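Local coordinates for protein putative agmatinase (Clostridium difficile, PDB 3LHL) that probably hydrolyses agmatine to putrescine and urea, as a manganese-dependent member of the arginase family, at residues 31-36 against 258-263; 53-58 against 274-279; 64-69 against 74-79; 164-169 against 177-182; 183-188 against 231-236. One frame throughout, in Å; residues are numbered along the deposited sequence.

Interaction 1 (31-36 against 258-263); sequences SSSMRK and VSTVIA
Helix-on-helix packing of a largely apolar kind, closed on one side by a water, joins M34 and S33 of the short helix 30-38 to T260 and A263 in the first turn and a half of the long helix 258-278. The two segment axes pass 9.4 Å apart and lie almost perpendicular, with a signed crossing angle of -84°, so each helix offers the other a small patch. The backbones come nearest where M34 faces T260. There the methyl CG2 of T260 settles on the helix backbone, 3.9 Å from M34 CA, while its other branch, OG1, turns toward S33. A turn further along, the selenium of M34 reaches A263 and sits 3.8 Å from its CB; the residue is a selenomethionine, with selenium in place of sulfur. The fold is the alpha/beta arginase fold, a parallel eight-stranded sheet with helices on its faces, and M34 also touches I94 of strand 90-95, which places this helix crossing against the sheet. L249, in the loop after strand 240-247, touches M34 as well. The polar side of the contact is shared through water. S33 OG, swung anti to its backbone nitrogen (chi1 176°), lies 2.7 Å from the oxygen of water 1, and T260 OG1 lies 2.9 Å from that same water. The water thus bridges the two hydroxyls, giving both a polar partner at the border of the apolar patch. On the far side of helix 30-38, R35 forms a salt bridge with D62.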
# COMPACT_ATOMS: atom_id res chain seq x y z
N SER A 31 -7.42 -8.63 5.34
CA SER A 31 -8.59 -8.61 4.47
C SER A 31 -9.81 -9.35 5.02
O SER A 31 -10.93 -8.87 4.90
CB SER A 31 -8.24 -9.15 3.08
OG SER A 31 -7.84 -10.50 3.12
N SER A 32 -9.59 -10.51 5.63
CA SER A 32 -10.71 -11.28 6.18
C SER A 32 -11.31 -10.55 7.38
O SER A 32 -12.51 -10.61 7.62
CB SER A 32 -10.25 -12.68 6.58
OG SER A 32 -9.22 -12.61 7.55
N SER A 33 -10.47 -9.87 8.15
CA SER A 33 -10.96 -9.13 9.30
C SER A 33 -11.77 -7.93 8.80
O SER A 33 -12.80 -7.58 9.36
CB SER A 33 -9.79 -8.64 10.16
OG SER A 33 -10.26 -7.84 11.22
N MSE A 34 -11.30 -7.31 7.72
CA MSE A 34 -11.99 -6.16 7.15
C MSE A 34 -13.29 -6.59 6.46
O MSE A 34 -14.24 -5.81 6.39
CB MSE A 34 -11.10 -5.45 6.13
CG MSE A 34 -9.80 -4.91 6.70
SE MSE A 34 -8.68 -4.22 5.27
CE MSE A 34 -7.05 -5.16 5.63
N ARG A 35 -13.31 -7.81 5.96
CA ARG A 35 -14.47 -8.32 5.25
C ARG A 35 -15.74 -8.35 6.09
O ARG A 35 -16.81 -7.93 5.63
CB ARG A 35 -14.19 -9.72 4.69
CG ARG A 35 -15.38 -10.34 3.97
CD ARG A 35 -14.99 -11.53 3.12
NE ARG A 35 -13.96 -11.17 2.14
CZ ARG A 35 -12.69 -11.56 2.21
NH1 ARG A 35 -12.29 -12.32 3.22
NH2 ARG A 35 -11.83 -11.18 1.28
N LYS A 36 -15.64 -8.82 7.33
CA LYS A 36 -16.82 -8.88 8.19
C LYS A 36 -17.14 -7.52 8.80
O LYS A 36 -18.10 -7.39 9.56
CB LYS A 36 -16.60 -9.90 9.32
CG LYS A 36 -15.41 -9.59 10.22
CD LYS A 36 -15.40 -10.50 11.44
CE LYS A 36 -16.60 -10.22 12.35
NZ LYS A 36 -16.56 -10.97 13.64
N VAL A 258 -10.46 -0.86 16.38
CA VAL A 258 -10.46 0.36 15.58
C VAL A 258 -9.52 0.35 14.37
O VAL A 258 -9.83 0.93 13.34
CB VAL A 258 -10.18 1.60 16.46
CG1 VAL A 258 -9.91 2.83 15.60
CG2 VAL A 258 -11.40 1.86 17.37
N SER A 259 -8.38 -0.33 14.49
CA SER A 259 -7.43 -0.42 13.39
C SER A 259 -8.08 -0.99 12.13
O SER A 259 -7.78 -0.58 11.02
CB SER A 259 -6.24 -1.30 13.78
OG SER A 259 -5.47 -0.69 14.79
N THR A 260 -8.98 -1.95 12.32
CA THR A 260 -9.68 -2.58 11.21
C THR A 260 -10.62 -1.57 10.56
O THR A 260 -10.73 -1.50 9.33
CB THR A 260 -10.48 -3.80 11.70
OG1 THR A 260 -9.58 -4.75 12.29
CG2 THR A 260 -11.23 -4.47 10.54
N VAL A 261 -11.30 -0.79 11.39
CA VAL A 261 -12.23 0.21 10.90
C VAL A 261 -11.46 1.24 10.09
O VAL A 261 -11.92 1.68 9.04
CB VAL A 261 -12.95 0.90 12.08
CG1 VAL A 261 -13.92 1.95 11.57
CG2 VAL A 261 -13.69 -0.15 12.91
N ILE A 262 -10.30 1.63 10.59
CA ILE A 262 -9.46 2.60 9.90
C ILE A 262 -9.06 2.08 8.52
O ILE A 262 -9.11 2.81 7.53
CB ILE A 262 -8.19 2.91 10.71
CG1 ILE A 262 -8.58 3.55 12.05
CG2 ILE A 262 -7.26 3.80 9.91
CD1 ILE A 262 -7.41 3.90 12.96
N ALA A 263 -8.66 0.81 8.46
CA ALA A 263 -8.25 0.20 7.20
C ALA A 263 -9.44 0.17 6.23
O ALA A 263 -9.28 0.39 5.02
CB ALA A 263 -7.74 -1.22 7.44
O HOH W 1 -10.99 -6.84 13.62

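Interaction 2 (53-58 against 274-279); sequences EDYNIC and ISDKIK
Y55 lays its ring over the start of the last helical turn, with S275 CB beneath one face. With chi1 at -49°, the ring leaves the backbone beside its own nitrogen and turns broadside to the helix. S275 CB then stands 4.0 Å from the centroid of the Y55 ring and 25° off the normal, a CH-pi contact displaced toward the CB end of the ring, where CG is the nearest atom. D54 CB covers the centre of the opposite face, so the ring is sandwiched. At its far end, Y55 OH comes 3.3 Å from D276 OD1, the carboxylate plane standing 75° from that of the ring. The contact joins the entry to strand 57-62, an edge of the parallel sheet of the arginase fold, to the C-terminal end of helix 258-278. I57, where the chain runs into strand 57-62, brings both CG1 and CD1 to 3.5 Å from S275 OG. The hydroxyl of S275 is hydrogen-bonded back to C271 O in its own helix, and it also accepts from water 2. That water donates a second bond to N56 O, 2.8 Å away, linking loop and helix.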
# COMPACT_ATOMS: atom_id res chain seq x y z
N GLU A 53 -21.22 3.52 -4.70
CA GLU A 53 -22.32 3.04 -5.53
C GLU A 53 -22.34 3.57 -6.96
O GLU A 53 -23.04 3.02 -7.81
CB GLU A 53 -23.66 3.37 -4.86
CG GLU A 53 -23.87 2.65 -3.54
CD GLU A 53 -25.20 2.99 -2.89
OE1 GLU A 53 -25.42 4.18 -2.58
OE2 GLU A 53 -26.02 2.06 -2.70
N ASP A 54 -21.58 4.63 -7.23
CA ASP A 54 -21.55 5.18 -8.58
C ASP A 54 -20.47 4.52 -9.44
O ASP A 54 -20.24 4.94 -10.57
CB ASP A 54 -21.27 6.69 -8.55
CG ASP A 54 -22.29 7.45 -7.73
OD1 ASP A 54 -23.48 7.09 -7.77
OD2 ASP A 54 -21.89 8.43 -7.06
N TYR A 55 -19.82 3.49 -8.91
CA TYR A 55 -18.74 2.87 -9.66
C TYR A 55 -18.78 1.36 -9.79
O TYR A 55 -19.44 0.66 -9.02
CB TYR A 55 -17.39 3.26 -9.04
CG TYR A 55 -17.26 4.75 -8.81
CD1 TYR A 55 -17.08 5.62 -9.87
CD2 TYR A 55 -17.37 5.28 -7.52
CE1 TYR A 55 -17.02 7.00 -9.67
CE2 TYR A 55 -17.31 6.65 -7.30
CZ TYR A 55 -17.14 7.51 -8.38
OH TYR A 55 -17.11 8.86 -8.17
N ASN A 56 -18.05 0.87 -10.78
CA ASN A 56 -17.94 -0.56 -11.02
C ASN A 56 -16.63 -1.01 -10.40
O ASN A 56 -15.54 -0.77 -10.94
CB ASN A 56 -17.96 -0.86 -12.51
CG ASN A 56 -19.34 -0.72 -13.11
OD1 ASN A 56 -20.27 -1.43 -12.72
ND2 ASN A 56 -19.48 0.20 -14.06
N ILE A 57 -16.73 -1.65 -9.24
CA ILE A 57 -15.57 -2.16 -8.53
C ILE A 57 -15.79 -3.64 -8.29
O ILE A 57 -16.85 -4.07 -7.84
CB ILE A 57 -15.39 -1.44 -7.18
CG1 ILE A 57 -15.21 0.06 -7.43
CG2 ILE A 57 -14.18 -2.02 -6.45
CD1 ILE A 57 -15.28 0.90 -6.16
N CYS A 58 -14.77 -4.44 -8.59
CA CYS A 58 -14.88 -5.87 -8.40
C CYS A 58 -14.21 -6.32 -7.12
O CYS A 58 -13.08 -5.94 -6.83
CB CYS A 58 -14.25 -6.62 -9.58
SG CYS A 58 -14.20 -8.42 -9.37
N ILE A 274 -9.53 6.42 -6.93
CA ILE A 274 -9.07 5.77 -8.15
C ILE A 274 -10.23 5.58 -9.13
O ILE A 274 -10.10 5.87 -10.32
CB ILE A 274 -8.42 4.40 -7.83
CG1 ILE A 274 -7.23 4.61 -6.89
CG2 ILE A 274 -7.94 3.73 -9.11
CD1 ILE A 274 -6.64 3.32 -6.36
N SER A 275 -11.35 5.09 -8.63
CA SER A 275 -12.52 4.85 -9.48
C SER A 275 -12.99 6.11 -10.18
O SER A 275 -13.38 6.07 -11.35
CB SER A 275 -13.67 4.27 -8.65
OG SER A 275 -13.34 2.98 -8.18
N ASP A 276 -12.94 7.24 -9.48
CA ASP A 276 -13.38 8.50 -10.06
C ASP A 276 -12.48 8.95 -11.20
O ASP A 276 -12.97 9.47 -12.20
CB ASP A 276 -13.44 9.59 -8.99
CG ASP A 276 -14.05 10.87 -9.51
OD1 ASP A 276 -15.22 10.83 -9.96
OD2 ASP A 276 -13.38 11.92 -9.49
N LYS A 277 -11.18 8.76 -11.05
CA LYS A 277 -10.24 9.16 -12.10
C LYS A 277 -10.45 8.35 -13.36
O LYS A 277 -10.44 8.89 -14.46
CB LYS A 277 -8.80 9.01 -11.62
CG LYS A 277 -8.38 10.06 -10.61
CD LYS A 277 -6.87 10.12 -10.48
CE LYS A 277 -6.47 11.24 -9.53
NZ LYS A 277 -7.14 12.51 -9.92
N ILE A 278 -10.62 7.04 -13.20
CA ILE A 278 -10.85 6.16 -14.34
C ILE A 278 -12.20 6.56 -14.93
O ILE A 278 -12.46 6.34 -16.11
CB ILE A 278 -10.91 4.69 -13.90
CG1 ILE A 278 -9.57 4.30 -13.26
CG2 ILE A 278 -11.25 3.81 -15.09
CD1 ILE A 278 -9.58 2.93 -12.62
N LYS A 279 -13.04 7.16 -14.09
CA LYS A 279 -14.37 7.63 -14.49
C LYS A 279 -15.32 6.50 -14.83
O LYS A 279 -16.48 6.53 -14.41
CB LYS A 279 -14.25 8.59 -15.68
CG LYS A 279 -14.30 10.05 -15.29
CD LYS A 279 -13.69 10.94 -16.36
CE LYS A 279 -12.18 10.84 -16.34
NZ LYS A 279 -11.62 11.32 -15.04
O HOH W 2 -13.73 1.40 -10.71

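Interaction 3 (64-69 against 74-79); sequences EISVGS and LKEIYQ
The carboxylate of E76 is gripped from one side by both the backbone and the side chain of S66. S66 OG donates to E76 OE2 at 2.7 Å, meeting that oxygen on its syn side but 22° out of the carboxylate plane. The second oxygen, E76 OE1, takes the amide proton of S66 N at 3.0 Å through its syn lone pair, and the bond is fairly straight, with an N-H...O angle of 163°. A weak third interaction runs from the same S66 N to E76 OE2 at 3.3 Å. Three donor-acceptor links on one residue restrict rotation of the carboxylate about chi3. CG of E76 lies anti to the carbonyl carbon (chi1 -59°), and the chain then runs extended from helix 70-86 to the loop. In the arginase fold this loop is the connection from the edge strand 57-62 into helix 70-86, and the glutamate, lying in the second turn of the helix, reaches back to hold the incoming chain. S69 stands at the N-cap position and its hydroxyl makes a weak bond to Q72 N. I65 lies against the carboxylate, its CB 3.5 Å from E76 OE1, and the two side chains run at about a right angle; I65 also touches F17 of a neighbouring loop.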
# COMPACT_ATOMS: atom_id res chain seq x y z
N GLU A 64 -6.01 -17.36 -3.35
CA GLU A 64 -5.65 -18.63 -2.74
C GLU A 64 -4.14 -18.75 -2.87
O GLU A 64 -3.61 -18.67 -3.97
CB GLU A 64 -6.33 -19.79 -3.47
CG GLU A 64 -6.19 -21.12 -2.76
CD GLU A 64 -6.75 -22.28 -3.56
OE1 GLU A 64 -7.94 -22.23 -3.95
OE2 GLU A 64 -6.00 -23.26 -3.80
N ILE A 65 -3.45 -18.91 -1.75
CA ILE A 65 -2.00 -19.02 -1.80
C ILE A 65 -1.47 -20.27 -1.12
O ILE A 65 -2.07 -20.78 -0.18
CB ILE A 65 -1.33 -17.79 -1.15
CG1 ILE A 65 -1.79 -17.66 0.31
CG2 ILE A 65 -1.69 -16.52 -1.94
CD1 ILE A 65 -1.15 -16.50 1.05
N SER A 66 -0.35 -20.77 -1.62
CA SER A 66 0.27 -21.96 -1.06
C SER A 66 0.85 -21.61 0.30
O SER A 66 1.00 -20.43 0.65
CB SER A 66 1.39 -22.46 -1.98
OG SER A 66 0.86 -22.93 -3.21
N VAL A 67 1.17 -22.64 1.08
CA VAL A 67 1.73 -22.45 2.40
C VAL A 67 3.12 -23.08 2.50
O VAL A 67 3.41 -24.07 1.83
CB VAL A 67 0.83 -23.09 3.48
CG1 VAL A 67 -0.58 -22.53 3.37
CG2 VAL A 67 0.81 -24.59 3.33
N GLY A 68 3.99 -22.47 3.31
CA GLY A 68 5.32 -23.01 3.49
C GLY A 68 6.42 -22.52 2.56
O GLY A 68 7.58 -22.90 2.71
N SER A 69 6.07 -21.68 1.59
CA SER A 69 7.08 -21.18 0.67
C SER A 69 6.83 -19.75 0.23
O SER A 69 5.92 -19.48 -0.56
CB SER A 69 7.18 -22.09 -0.56
OG SER A 69 8.20 -21.64 -1.43
N LEU A 74 4.94 -15.45 -3.64
CA LEU A 74 5.22 -14.28 -4.46
C LEU A 74 4.83 -14.51 -5.92
O LEU A 74 4.25 -13.63 -6.55
CB LEU A 74 6.69 -13.90 -4.36
CG LEU A 74 7.18 -13.55 -2.95
CD1 LEU A 74 8.59 -12.99 -3.02
CD2 LEU A 74 6.23 -12.52 -2.31
N LYS A 75 5.16 -15.69 -6.44
CA LYS A 75 4.82 -16.02 -7.83
C LYS A 75 3.31 -16.00 -8.04
O LYS A 75 2.83 -15.56 -9.09
CB LYS A 75 5.38 -17.39 -8.21
CG LYS A 75 6.90 -17.42 -8.28
CD LYS A 75 7.43 -18.81 -8.62
CE LYS A 75 8.95 -18.81 -8.69
NZ LYS A 75 9.49 -20.18 -8.91
N GLU A 76 2.57 -16.47 -7.05
CA GLU A 76 1.12 -16.51 -7.13
C GLU A 76 0.54 -15.10 -7.12
O GLU A 76 -0.41 -14.81 -7.86
CB GLU A 76 0.56 -17.34 -5.97
CG GLU A 76 1.09 -18.77 -5.96
CD GLU A 76 0.80 -19.53 -4.69
OE1 GLU A 76 0.91 -18.94 -3.59
OE2 GLU A 76 0.47 -20.74 -4.78
N ILE A 77 1.10 -14.22 -6.30
CA ILE A 77 0.61 -12.84 -6.24
C ILE A 77 0.89 -12.21 -7.59
O ILE A 77 0.04 -11.52 -8.16
CB ILE A 77 1.34 -12.02 -5.15
CG1 ILE A 77 0.99 -12.56 -3.76
CG2 ILE A 77 0.95 -10.56 -5.27
CD1 ILE A 77 1.85 -11.99 -2.65
N TYR A 78 2.09 -12.46 -8.11
CA TYR A 78 2.50 -11.93 -9.41
C TYR A 78 1.48 -12.32 -10.47
O TYR A 78 1.03 -11.49 -11.25
CB TYR A 78 3.86 -12.48 -9.81
CG TYR A 78 4.35 -11.93 -11.12
CD1 TYR A 78 4.92 -10.66 -11.19
CD2 TYR A 78 4.23 -12.67 -12.30
CE1 TYR A 78 5.35 -10.13 -12.41
CE2 TYR A 78 4.65 -12.15 -13.52
CZ TYR A 78 5.20 -10.88 -13.56
OH TYR A 78 5.62 -10.35 -14.76
N GLN A 79 1.13 -13.61 -10.50
CA GLN A 79 0.18 -14.12 -11.47
C GLN A 79 -1.16 -13.39 -11.44
O GLN A 79 -1.64 -12.94 -12.48
CB GLN A 79 -0.06 -15.61 -11.25
CG GLN A 79 1.10 -16.49 -11.64
CD GLN A 79 1.51 -16.29 -13.09
OE1 GLN A 79 2.50 -15.63 -13.39
NE2 GLN A 79 0.72 -16.86 -14.00

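Interaction 4 (164-169 against 177-182); sequences EEFKFA and MEIGGI
A beta-alpha-beta unit, formed by strand 153-158, helix 163-170 and strand 176-179, is closed here by side chains that meet between its helix and its second strand. The helix and strand segments run at 130° to one another with their axes 10.1 Å apart, room enough for one layer of apolar groups. M177, a selenomethionine, is central to it. Its chain leaves the strand with CG anti to the backbone nitrogen (chi1 179°) and runs straight through chi2, which carries selenium to F166; the bend at chi3 then turns the terminal methyl CE toward A169. The selenium lies 3.6 Å from F166 CD1 and 4.7 Å from the centroid of that ring, approaching obliquely: a Met-aromatic contact in which neither side chain lies along the other, since they cross at about a right angle. The methyl end is looser, M177 CE being 3.9 Å from A169 CB. In the parallel sheet of the arginase fold, strand 176-179 is the outermost strand on this side, and two residues on, I179 sends its side chain toward the same helix. I179 CD1 touches F166 CD1 at 3.7 Å, so one corner of the ring is shared by the selenium and this methyl. F166 and M177 also both reach I158 of the first strand and T124, which follows the metal ligand H123. The side chain of M177 lies about 8 Å, between nearest atoms, from that of the manganese ligand D125, so the contact sits near the metal site without touching that ligand.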
# COMPACT_ATOMS: atom_id res chain seq x y z
N GLU A 164 22.13 3.92 8.01
CA GLU A 164 22.49 3.62 6.62
C GLU A 164 21.28 3.76 5.69
O GLU A 164 21.39 4.34 4.61
CB GLU A 164 23.06 2.21 6.50
CG GLU A 164 24.23 1.93 7.45
CD GLU A 164 25.58 2.38 6.89
OE1 GLU A 164 25.69 3.56 6.47
OE2 GLU A 164 26.51 1.55 6.87
N GLU A 165 20.14 3.21 6.11
CA GLU A 165 18.93 3.29 5.30
C GLU A 165 18.57 4.73 5.00
O GLU A 165 18.18 5.07 3.89
CB GLU A 165 17.76 2.61 6.02
CG GLU A 165 17.86 1.10 6.09
CD GLU A 165 16.70 0.49 6.85
OE1 GLU A 165 16.52 0.84 8.04
OE2 GLU A 165 15.96 -0.34 6.27
N PHE A 166 18.71 5.60 6.00
CA PHE A 166 18.40 7.01 5.81
C PHE A 166 19.43 7.70 4.91
O PHE A 166 19.06 8.50 4.05
CB PHE A 166 18.31 7.71 7.18
CG PHE A 166 17.02 7.45 7.90
CD1 PHE A 166 15.84 8.08 7.51
CD2 PHE A 166 16.97 6.56 8.97
CE1 PHE A 166 14.64 7.81 8.16
CE2 PHE A 166 15.77 6.29 9.62
CZ PHE A 166 14.60 6.92 9.22
N LYS A 167 20.71 7.38 5.09
CA LYS A 167 21.77 7.94 4.26
C LYS A 167 21.51 7.58 2.80
O LYS A 167 21.65 8.42 1.91
CB LYS A 167 23.14 7.38 4.66
CG LYS A 167 23.75 7.97 5.91
CD LYS A 167 25.10 7.30 6.21
CE LYS A 167 25.75 7.87 7.46
NZ LYS A 167 26.96 7.10 7.86
N PHE A 168 21.16 6.32 2.57
CA PHE A 168 20.88 5.81 1.24
C PHE A 168 19.94 6.75 0.50
O PHE A 168 20.11 7.00 -0.69
CB PHE A 168 20.24 4.42 1.33
CG PHE A 168 20.15 3.69 0.02
CD1 PHE A 168 21.28 3.12 -0.56
CD2 PHE A 168 18.93 3.57 -0.65
CE1 PHE A 168 21.21 2.44 -1.78
CE2 PHE A 168 18.84 2.90 -1.87
CZ PHE A 168 19.98 2.33 -2.43
N ALA A 169 18.97 7.29 1.23
CA ALA A 169 18.00 8.20 0.63
C ALA A 169 18.38 9.67 0.73
O ALA A 169 18.34 10.39 -0.27
CB ALA A 169 16.62 7.98 1.27
N MSE A 177 12.69 11.15 0.15
CA MSE A 177 12.11 10.77 1.42
C MSE A 177 11.75 11.93 2.32
O MSE A 177 12.60 12.78 2.61
CB MSE A 177 13.06 9.83 2.17
CG MSE A 177 12.56 9.40 3.53
SE MSE A 177 13.84 8.30 4.48
CE MSE A 177 13.64 6.66 3.46
N GLU A 178 10.50 11.99 2.77
CA GLU A 178 10.12 13.04 3.70
C GLU A 178 10.10 12.34 5.05
O GLU A 178 9.31 11.41 5.28
CB GLU A 178 8.73 13.61 3.40
CG GLU A 178 8.51 14.93 4.15
CD GLU A 178 7.05 15.29 4.32
OE1 GLU A 178 6.28 15.17 3.35
OE2 GLU A 178 6.67 15.72 5.44
N ILE A 179 10.97 12.78 5.95
CA ILE A 179 11.06 12.17 7.26
C ILE A 179 10.14 12.81 8.28
O ILE A 179 9.99 14.03 8.32
CB ILE A 179 12.52 12.23 7.77
CG1 ILE A 179 13.42 11.44 6.81
CG2 ILE A 179 12.61 11.67 9.20
CD1 ILE A 179 14.90 11.64 7.06
N GLY A 180 9.50 11.97 9.08
CA GLY A 180 8.61 12.44 10.13
C GLY A 180 7.34 13.16 9.74
O GLY A 180 6.70 13.78 10.59
N GLY A 181 6.96 13.09 8.46
CA GLY A 181 5.75 13.77 8.04
C GLY A 181 5.33 13.48 6.62
O GLY A 181 6.00 12.73 5.90
N ILE A 182 4.21 14.07 6.20
CA ILE A 182 3.68 13.89 4.85
C ILE A 182 3.30 15.24 4.24
O ILE A 182 2.59 15.30 3.23
CB ILE A 182 2.42 13.00 4.88
CG1 ILE A 182 1.35 13.65 5.75
CG2 ILE A 182 2.77 11.61 5.43
CD1 ILE A 182 0.07 12.89 5.82

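Interaction 5 (183-188 against 231-236); sequences DTFENI and FKIIKN
With chi1 at -167°, F185 sets its ring anti to the backbone nitrogen and points it across to helix 229-235. There a chi1 of -66° puts I233 CG2 anti to the backbone nitrogen and CG1 beside it, so that CG2 and the CD1 end of CG1 both face residues 185-186, while I234 (chi1 -75°) likewise holds CG1 beside its nitrogen. I234 CG1 meets the ring at its edge and in its plane, 3.9 Å from F185 CE2. I233 instead comes in obliquely: its CG2 lies 3.9 Å from F185 CD2 and also packs on the backbone of the next residue, 3.7 Å from E186 CA. The other arm of I233 ends in CD1, 3.9 Å from E186 CB, so one isoleucine straddles both residues. The carboxylate end of E186 extends past this apolar patch to the surface, where E186 OE2 accepts from water 3 at 3.2 Å; that water has a weak link to N236 ND2. Around the contact, the F185 ring also meets F120 and F156 edge-to-face, from strands 115-120 and 153-158, while I234 touches I273 of helix 258-278, so that helices 185-191 and 229-235 lie side by side against the parallel sheet, with the C-terminal helix beyond.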
# COMPACT_ATOMS: atom_id res chain seq x y z
N ASP A 183 3.78 16.32 4.84
CA ASP A 183 3.48 17.67 4.38
C ASP A 183 3.87 18.02 2.95
O ASP A 183 3.23 18.86 2.32
CB ASP A 183 4.10 18.69 5.34
CG ASP A 183 3.59 18.54 6.76
OD1 ASP A 183 2.36 18.61 6.96
OD2 ASP A 183 4.42 18.36 7.68
N THR A 184 4.91 17.38 2.43
CA THR A 184 5.36 17.65 1.07
C THR A 184 4.61 16.86 -0.00
O THR A 184 4.86 17.05 -1.19
CB THR A 184 6.86 17.34 0.91
OG1 THR A 184 7.08 15.93 1.08
CG2 THR A 184 7.68 18.10 1.94
N PHE A 185 3.68 16.00 0.41
CA PHE A 185 2.94 15.18 -0.54
C PHE A 185 2.27 15.93 -1.69
O PHE A 185 2.38 15.52 -2.85
CB PHE A 185 1.88 14.33 0.17
CG PHE A 185 1.31 13.23 -0.70
CD1 PHE A 185 2.14 12.25 -1.26
CD2 PHE A 185 -0.06 13.19 -0.98
CE1 PHE A 185 1.62 11.25 -2.09
CE2 PHE A 185 -0.59 12.19 -1.81
CZ PHE A 185 0.25 11.22 -2.37
N GLU A 186 1.59 17.03 -1.39
CA GLU A 186 0.92 17.80 -2.44
C GLU A 186 1.93 18.30 -3.47
O GLU A 186 1.66 18.26 -4.67
CB GLU A 186 0.15 18.98 -1.84
CG GLU A 186 -0.63 19.80 -2.87
CD GLU A 186 -1.61 20.77 -2.23
OE1 GLU A 186 -1.42 21.11 -1.04
OE2 GLU A 186 -2.57 21.20 -2.91
N ASN A 187 3.08 18.76 -3.01
CA ASN A 187 4.11 19.24 -3.92
C ASN A 187 4.62 18.12 -4.82
O ASN A 187 4.77 18.31 -6.02
CB ASN A 187 5.29 19.85 -3.14
CG ASN A 187 5.04 21.29 -2.74
OD1 ASN A 187 4.22 21.97 -3.33
ND2 ASN A 187 5.77 21.76 -1.73
N ILE A 188 4.88 16.95 -4.23
CA ILE A 188 5.37 15.81 -4.99
C ILE A 188 4.36 15.35 -6.02
O ILE A 188 4.72 15.06 -7.16
CB ILE A 188 5.72 14.62 -4.05
CG1 ILE A 188 6.94 14.97 -3.20
CG2 ILE A 188 5.99 13.35 -4.87
CD1 ILE A 188 8.16 15.38 -4.03
N PHE A 231 -5.93 11.88 0.35
CA PHE A 231 -6.98 11.45 -0.56
C PHE A 231 -7.49 12.64 -1.37
O PHE A 231 -7.75 12.52 -2.57
CB PHE A 231 -8.13 10.81 0.22
CG PHE A 231 -7.72 9.61 1.02
CD1 PHE A 231 -6.83 8.68 0.48
CD2 PHE A 231 -8.21 9.41 2.30
CE1 PHE A 231 -6.44 7.56 1.21
CE2 PHE A 231 -7.83 8.29 3.04
CZ PHE A 231 -6.94 7.36 2.49
N LYS A 232 -7.59 13.79 -0.72
CA LYS A 232 -8.05 15.00 -1.39
C LYS A 232 -7.00 15.44 -2.41
O LYS A 232 -7.33 15.81 -3.54
CB LYS A 232 -8.29 16.11 -0.36
CG LYS A 232 -9.08 17.29 -0.90
CD LYS A 232 -9.26 18.37 0.16
CE LYS A 232 -8.50 19.64 -0.20
NZ LYS A 232 -7.03 19.41 -0.37
N ILE A 233 -5.74 15.38 -2.00
CA ILE A 233 -4.62 15.76 -2.86
C ILE A 233 -4.55 14.90 -4.12
O ILE A 233 -4.28 15.40 -5.21
CB ILE A 233 -3.30 15.65 -2.07
CG1 ILE A 233 -3.30 16.70 -0.95
CG2 ILE A 233 -2.11 15.81 -3.01
CD1 ILE A 233 -2.21 16.51 0.07
N ILE A 234 -4.78 13.60 -3.96
CA ILE A 234 -4.76 12.71 -5.10
C ILE A 234 -5.97 12.99 -5.99
O ILE A 234 -5.85 13.03 -7.21
CB ILE A 234 -4.77 11.23 -4.66
CG1 ILE A 234 -3.38 10.84 -4.13
CG2 ILE A 234 -5.18 10.33 -5.82
CD1 ILE A 234 -3.30 9.44 -3.61
N LYS A 235 -7.13 13.19 -5.36
CA LYS A 235 -8.34 13.46 -6.11
C LYS A 235 -8.22 14.71 -6.99
O LYS A 235 -8.71 14.71 -8.12
CB LYS A 235 -9.54 13.63 -5.17
CG LYS A 235 -10.81 14.09 -5.88
CD LYS A 235 -11.99 14.15 -4.92
CE LYS A 235 -13.26 14.62 -5.63
NZ LYS A 235 -13.16 16.05 -6.08
N ASN A 236 -7.59 15.75 -6.47
CA ASN A 236 -7.44 16.99 -7.22
C ASN A 236 -6.20 17.04 -8.11
O ASN A 236 -5.98 18.02 -8.81
CB ASN A 236 -7.41 18.20 -6.27
CG ASN A 236 -8.69 18.35 -5.46
OD1 ASN A 236 -9.78 18.12 -5.97
ND2 ASN A 236 -8.55 18.75 -4.20
O HOH W 3 -5.26 19.60 -3.41

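How the interactions relate
Helix 258-278 serves two contacts: interaction 1 is buried and largely apolar near its start, whereas interaction 2 is partly buried, mixing a ring, a hydroxyl and a water near its end. Interaction 3 is a surface contact and relies on a carboxylate, the polar counterpart of interactions 4 and 5, where apolar groups pack a helix on a strand (interaction 4) and a helix on a helix (interaction 5). Interactions 4 and 5 adjoin: E178 OE1 lies 2.5 Å from T184 OG1, probably hydrogen-bonded, as strand 176-179 gives way to helix 185-191. Interaction 5 also meets interaction 2 through a weak bond from K277 NZ to K235 O. Interactions 2 and 3 belong to the two ends of strand 57-62.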